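Local structure of putative aldehyde dehydrogenase (Burkholderia cenocepacia, 4YWE) at residues I43-T47 and T211-A217; I154-P160 and V180-A186. The protein is a putative aldehyde dehydrogenase, probably oxidising aldehydes with NAD or NADP as acceptor, and carries bound calcium and magnesium ions. All blocks are in the same frame, centred on the assembly; numbering follows the deposited sequence.

Contact 1. Residues I43-T47 and T211-A217. With EDO (1,2-ethanediol), chain I.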
# COMPACT_ATOMS: atom_id res chain seq x y z
N ILE A 43 -10.86 42.98 -10.44
CA ILE A 43 -11.25 41.93 -9.51
C ILE A 43 -11.64 42.56 -8.18
O ILE A 43 -11.24 43.68 -7.87
CB ILE A 43 -10.14 40.89 -9.32
CG1 ILE A 43 -8.82 41.57 -8.94
CG2 ILE A 43 -9.96 40.05 -10.58
CD1 ILE A 43 -7.67 40.61 -8.74
N ALA A 44 -12.42 41.83 -7.39
CA ALA A 44 -12.82 42.29 -6.07
C ALA A 44 -11.62 42.34 -5.13
O ALA A 44 -10.86 41.38 -5.03
CB ALA A 44 -13.91 41.39 -5.50
N ARG A 45 -11.47 43.46 -4.43
CA ARG A 45 -10.41 43.60 -3.44
C ARG A 45 -10.86 42.96 -2.13
O ARG A 45 -11.43 43.62 -1.26
CB ARG A 45 -10.06 45.07 -3.22
CG ARG A 45 -8.91 45.30 -2.25
CD ARG A 45 -8.56 46.78 -2.15
NE ARG A 45 -7.47 47.01 -1.20
CZ ARG A 45 -6.90 48.19 -0.99
NH1 ARG A 45 -7.31 49.25 -1.67
NH2 ARG A 45 -5.92 48.30 -0.11
N GLY A 46 -10.60 41.66 -1.99
CA GLY A 46 -11.05 40.90 -0.85
C GLY A 46 -10.40 41.26 0.47
O GLY A 46 -9.19 41.49 0.53
N THR A 47 -11.20 41.32 1.52
CA THR A 47 -10.71 41.61 2.85
C THR A 47 -11.15 40.53 3.83
O THR A 47 -11.76 39.54 3.43
CB THR A 47 -11.19 42.99 3.35
OG1 THR A 47 -12.61 43.07 3.24
CG2 THR A 47 -10.57 44.10 2.51
N THR A 211 -10.77 36.79 -4.30
CA THR A 211 -9.67 37.54 -4.91
C THR A 211 -9.21 38.64 -3.96
O THR A 211 -9.94 39.01 -3.04
CB THR A 211 -10.08 38.16 -6.26
OG1 THR A 211 -11.21 39.01 -6.08
CG2 THR A 211 -10.42 37.07 -7.26
N GLY A 212 -8.01 39.16 -4.19
CA GLY A 212 -7.49 40.23 -3.36
C GLY A 212 -5.99 40.18 -3.17
O GLY A 212 -5.31 39.28 -3.67
N TYR A 213 -5.46 41.16 -2.44
CA TYR A 213 -4.03 41.23 -2.18
C TYR A 213 -3.61 40.16 -1.18
O TYR A 213 -4.39 39.75 -0.32
CB TYR A 213 -3.64 42.61 -1.65
CG TYR A 213 -3.79 43.72 -2.67
CD1 TYR A 213 -3.03 43.74 -3.83
CD2 TYR A 213 -4.69 44.76 -2.46
CE1 TYR A 213 -3.17 44.76 -4.76
CE2 TYR A 213 -4.83 45.78 -3.38
CZ TYR A 213 -4.07 45.77 -4.52
OH TYR A 213 -4.20 46.79 -5.44
N GLY A 214 -2.36 39.70 -1.30
CA GLY A 214 -1.82 38.72 -0.38
C GLY A 214 -1.76 39.22 1.04
O GLY A 214 -2.06 38.48 1.98
N HIS A 215 -1.38 40.48 1.21
CA HIS A 215 -1.23 41.07 2.53
C HIS A 215 -2.58 41.45 3.14
O HIS A 215 -2.65 41.90 4.29
CB HIS A 215 -0.32 42.30 2.48
CG HIS A 215 -0.93 43.48 1.79
ND1 HIS A 215 -0.78 43.71 0.44
CD2 HIS A 215 -1.68 44.50 2.27
CE1 HIS A 215 -1.42 44.82 0.12
NE2 HIS A 215 -1.97 45.32 1.21
N GLU A 216 -3.65 41.28 2.37
CA GLU A 216 -5.00 41.52 2.87
C GLU A 216 -5.81 40.24 2.91
O GLU A 216 -5.99 39.64 3.98
CB GLU A 216 -5.71 42.58 2.02
CG GLU A 216 -5.19 43.99 2.22
CD GLU A 216 -6.01 45.03 1.47
OE1 GLU A 216 -6.62 44.68 0.44
OE2 GLU A 216 -6.04 46.20 1.91
N ALA A 217 -6.30 39.81 1.76
CA ALA A 217 -7.13 38.61 1.67
C ALA A 217 -6.32 37.35 1.99
O ALA A 217 -6.78 36.47 2.72
CB ALA A 217 -7.75 38.49 0.29
C1 EDO I . -7.19 41.52 6.45
O1 EDO I . -5.96 40.84 6.13
C2 EDO I . -7.59 42.43 5.30
O2 EDO I . -8.80 43.12 5.65
O HOH W 1 -13.01 39.13 -8.47
O HOH W 2 -7.58 42.50 -1.02
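The turn leading from strand 207-209 into helix 214-223, consistent with a Rossmann-type strand-turn-helix unit in what is probably the family's cofactor-binding domain, meets the end of strand 38-44, with the Thr211 hydroxyl against the Ala44 carbonyl and Glu216 beside Arg45. Thr211 OG1 donates to Ala44 O at 2.6 Å, in the carbonyl plane and on a lone pair. The same hydroxyl oxygen accepts from water 1, which in turn takes the N-H of Ala44, 3.0 Å from Ala44 N. Further along, Gly46 N reaches Thr211 O only weakly, at 2.9 Å. Gly46 O comes to 3.3 Å from Ala217 CB, a close fit at the start of the helix.

Arg45 makes the salt bridge of the contact. With CG trans to the backbone N (chi1 -177°) and the chain extended to NE, its guanidinium grips Glu216 side-on. Arg45 NE bonds Glu216 OE1 at 3.0 Å, almost straight (175°), on the syn lone pair; Arg45 NH2 meets Glu216 OE2 at 2.9 Å from above the carboxylate plane. Tyr213 CE2 lies 3.6 Å from Arg45 NE, over a guanidinium face; the planes stand 88° apart and Arg45 NE lies in the plane of the ring, which therefore offers its edge. Water 2 ties Gly46 O, Tyr213 N and Glu216 OE1 together.

Strand 28-33 adds Ile29 against Ile43, Arg45 and Tyr213, while helix 188-200 packs Leu188 on Ile43 and Leu191 on Thr211.

Contact 2. Residues I154-P160 and V180-A186; sequences IVPWNYP and VKPAEDA. With CA (calcium ion), chain K.
Water 3 is gripped by three backbone groups where the two loops face each other: it accepts from Ala183 N at 2.8 Å and lies 2.9 Å from Pro156 O and 2.6 Å from Ala186 O, towards which it can donate. It bridges the segments that follow two parallel strands, 139-155 and 177-182, of a beta-alpha-beta unit whose helix is 160-174. The register is Ile154 with Lys181, and Val155 N bonds Lys181 O weakly at 3.4 Å. Val155 CG2 meets Val180 CG1 at 4.0 Å.

Farther along, Trp157 CB packs on two alanine methyls, 3.7 Å from Ala183 CB and 3.8 Å from Ala186 CB. With CG set between the backbone N and the carbonyl carbon (chi1 45°), the indole runs alongside Asp185, pointing the same way, its plane 87° from the carboxylate. Phe391 meets the indole nearly at right angles. Pro160, starting helix 160-174, lays its CG near Ala186 CB.

The loop also serves the calcium site, which Val32 and Asp99 share: Asp185 binds the ion through its backbone O, 2.6 Å from the calcium, while its OD1 makes a weak hydrogen bond to Asn333 ND2.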
# COMPACT_ATOMS: atom_id res chain seq x y z
N ILE A 154 -3.62 28.96 -1.34
CA ILE A 154 -2.96 30.15 -1.85
C ILE A 154 -2.36 29.83 -3.21
O ILE A 154 -1.41 29.05 -3.31
CB ILE A 154 -1.89 30.67 -0.88
CG1 ILE A 154 -2.47 30.83 0.53
CG2 ILE A 154 -1.32 32.00 -1.38
CD1 ILE A 154 -3.59 31.82 0.62
N VAL A 155 -2.91 30.43 -4.26
CA VAL A 155 -2.51 30.13 -5.62
C VAL A 155 -1.79 31.32 -6.24
O VAL A 155 -2.30 32.44 -6.20
CB VAL A 155 -3.72 29.70 -6.47
CG1 VAL A 155 -3.28 29.34 -7.89
CG2 VAL A 155 -4.43 28.53 -5.82
N PRO A 156 -0.60 31.09 -6.81
CA PRO A 156 0.18 32.17 -7.42
C PRO A 156 -0.23 32.51 -8.85
O PRO A 156 -1.18 31.92 -9.38
CB PRO A 156 1.61 31.62 -7.38
CG PRO A 156 1.43 30.15 -7.47
CD PRO A 156 0.13 29.82 -6.79
N TRP A 157 0.49 33.44 -9.47
CA TRP A 157 0.11 34.00 -10.76
C TRP A 157 0.75 33.31 -11.96
O TRP A 157 0.31 33.50 -13.09
CB TRP A 157 0.46 35.50 -10.79
CG TRP A 157 1.83 35.79 -10.26
CD1 TRP A 157 2.15 36.25 -9.02
CD2 TRP A 157 3.08 35.63 -10.95
NE1 TRP A 157 3.51 36.39 -8.89
CE2 TRP A 157 4.10 36.01 -10.07
CE3 TRP A 157 3.43 35.20 -12.24
CZ2 TRP A 157 5.45 35.98 -10.42
CZ3 TRP A 157 4.77 35.17 -12.59
CH2 TRP A 157 5.76 35.56 -11.68
N ASN A 158 1.78 32.50 -11.71
CA ASN A 158 2.56 31.93 -12.81
C ASN A 158 1.87 30.75 -13.48
O ASN A 158 1.96 30.58 -14.69
CB ASN A 158 3.95 31.53 -12.32
CG ASN A 158 3.91 30.52 -11.19
OD1 ASN A 158 2.92 30.42 -10.46
ND2 ASN A 158 4.99 29.77 -11.03
N TYR A 159 1.18 29.93 -12.69
CA TYR A 159 0.35 28.86 -13.24
C TYR A 159 -0.98 28.78 -12.49
O TYR A 159 -1.19 27.84 -11.72
CB TYR A 159 1.07 27.51 -13.17
CG TYR A 159 2.32 27.42 -14.01
CD1 TYR A 159 2.27 27.03 -15.34
CD2 TYR A 159 3.57 27.69 -13.46
CE1 TYR A 159 3.42 26.94 -16.11
CE2 TYR A 159 4.72 27.60 -14.22
CZ TYR A 159 4.64 27.23 -15.54
OH TYR A 159 5.79 27.14 -16.29
N PRO A 160 -1.87 29.75 -12.72
CA PRO A 160 -3.16 29.80 -12.02
C PRO A 160 -3.97 28.51 -12.14
O PRO A 160 -4.37 27.95 -11.13
CB PRO A 160 -3.88 30.96 -12.71
CG PRO A 160 -2.79 31.85 -13.17
CD PRO A 160 -1.69 30.92 -13.60
N VAL A 180 -10.29 29.51 -1.61
CA VAL A 180 -9.16 29.83 -2.47
C VAL A 180 -8.87 31.33 -2.53
O VAL A 180 -9.77 32.14 -2.79
CB VAL A 180 -9.40 29.29 -3.89
CG1 VAL A 180 -8.20 29.58 -4.79
CG2 VAL A 180 -9.69 27.80 -3.85
N LYS A 181 -7.62 31.69 -2.29
CA LYS A 181 -7.15 33.06 -2.46
C LYS A 181 -6.12 33.10 -3.58
O LYS A 181 -4.92 32.97 -3.34
CB LYS A 181 -6.55 33.60 -1.16
CG LYS A 181 -6.83 35.08 -0.89
CD LYS A 181 -6.25 35.98 -1.98
CE LYS A 181 -4.73 35.92 -2.01
NZ LYS A 181 -4.17 36.85 -3.03
N PRO A 182 -6.59 33.27 -4.83
CA PRO A 182 -5.69 33.30 -5.98
C PRO A 182 -4.90 34.61 -6.07
O PRO A 182 -5.19 35.55 -5.33
CB PRO A 182 -6.64 33.15 -7.17
CG PRO A 182 -7.91 33.76 -6.69
CD PRO A 182 -8.00 33.45 -5.22
N ALA A 183 -3.91 34.65 -6.96
CA ALA A 183 -2.99 35.78 -7.04
C ALA A 183 -3.62 37.01 -7.67
O ALA A 183 -4.38 36.91 -8.64
CB ALA A 183 -1.74 35.39 -7.81
N GLU A 184 -3.29 38.18 -7.14
CA GLU A 184 -3.85 39.44 -7.62
C GLU A 184 -3.31 39.81 -9.00
O GLU A 184 -3.91 40.61 -9.72
CB GLU A 184 -3.55 40.57 -6.63
CG GLU A 184 -2.08 40.74 -6.27
CD GLU A 184 -1.66 39.89 -5.08
OE1 GLU A 184 -2.05 38.71 -5.02
OE2 GLU A 184 -0.94 40.41 -4.20
N ASP A 185 -2.17 39.23 -9.37
CA ASP A 185 -1.55 39.53 -10.65
C ASP A 185 -2.14 38.70 -11.79
O ASP A 185 -2.03 39.07 -12.95
CB ASP A 185 -0.04 39.33 -10.57
CG ASP A 185 0.66 40.46 -9.82
OD1 ASP A 185 0.49 41.63 -10.22
OD2 ASP A 185 1.36 40.17 -8.82
N ALA A 186 -2.76 37.57 -11.44
CA ALA A 186 -3.42 36.71 -12.42
C ALA A 186 -4.33 35.69 -11.73
O ALA A 186 -3.85 34.80 -11.03
CB ALA A 186 -2.40 36.00 -13.30
CA CA K . -2.60 40.14 -15.22
O HOH W 3 -3.93 32.92 -9.19
O HOH W 4 -0.27 40.83 -15.18
O HOH W 5 -3.02 41.80 -13.34

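In the fold
Contact 2 is nested along the chain inside the loop closed by contact 1, and their centres lie 11 Å apart. Direct evidence of coupling comes from Lys181, whose NZ probably hydrogen-bonds Gly212 O at 2.8 Å while its CD packs 3.7 Å from Ala217 CB. Gly214 N approaches Glu184 OE2 at 3.3 Å, a weak bond at most, so the turn before helix 214-223 rests on the 180-186 segment. Calcium gives a second connection: Asp185 of contact 2 is a ligand, Val32 on the strand paired with 38-44 is another, and the side chain of Ile43 in contact 1 lies about 8 Å from the ion.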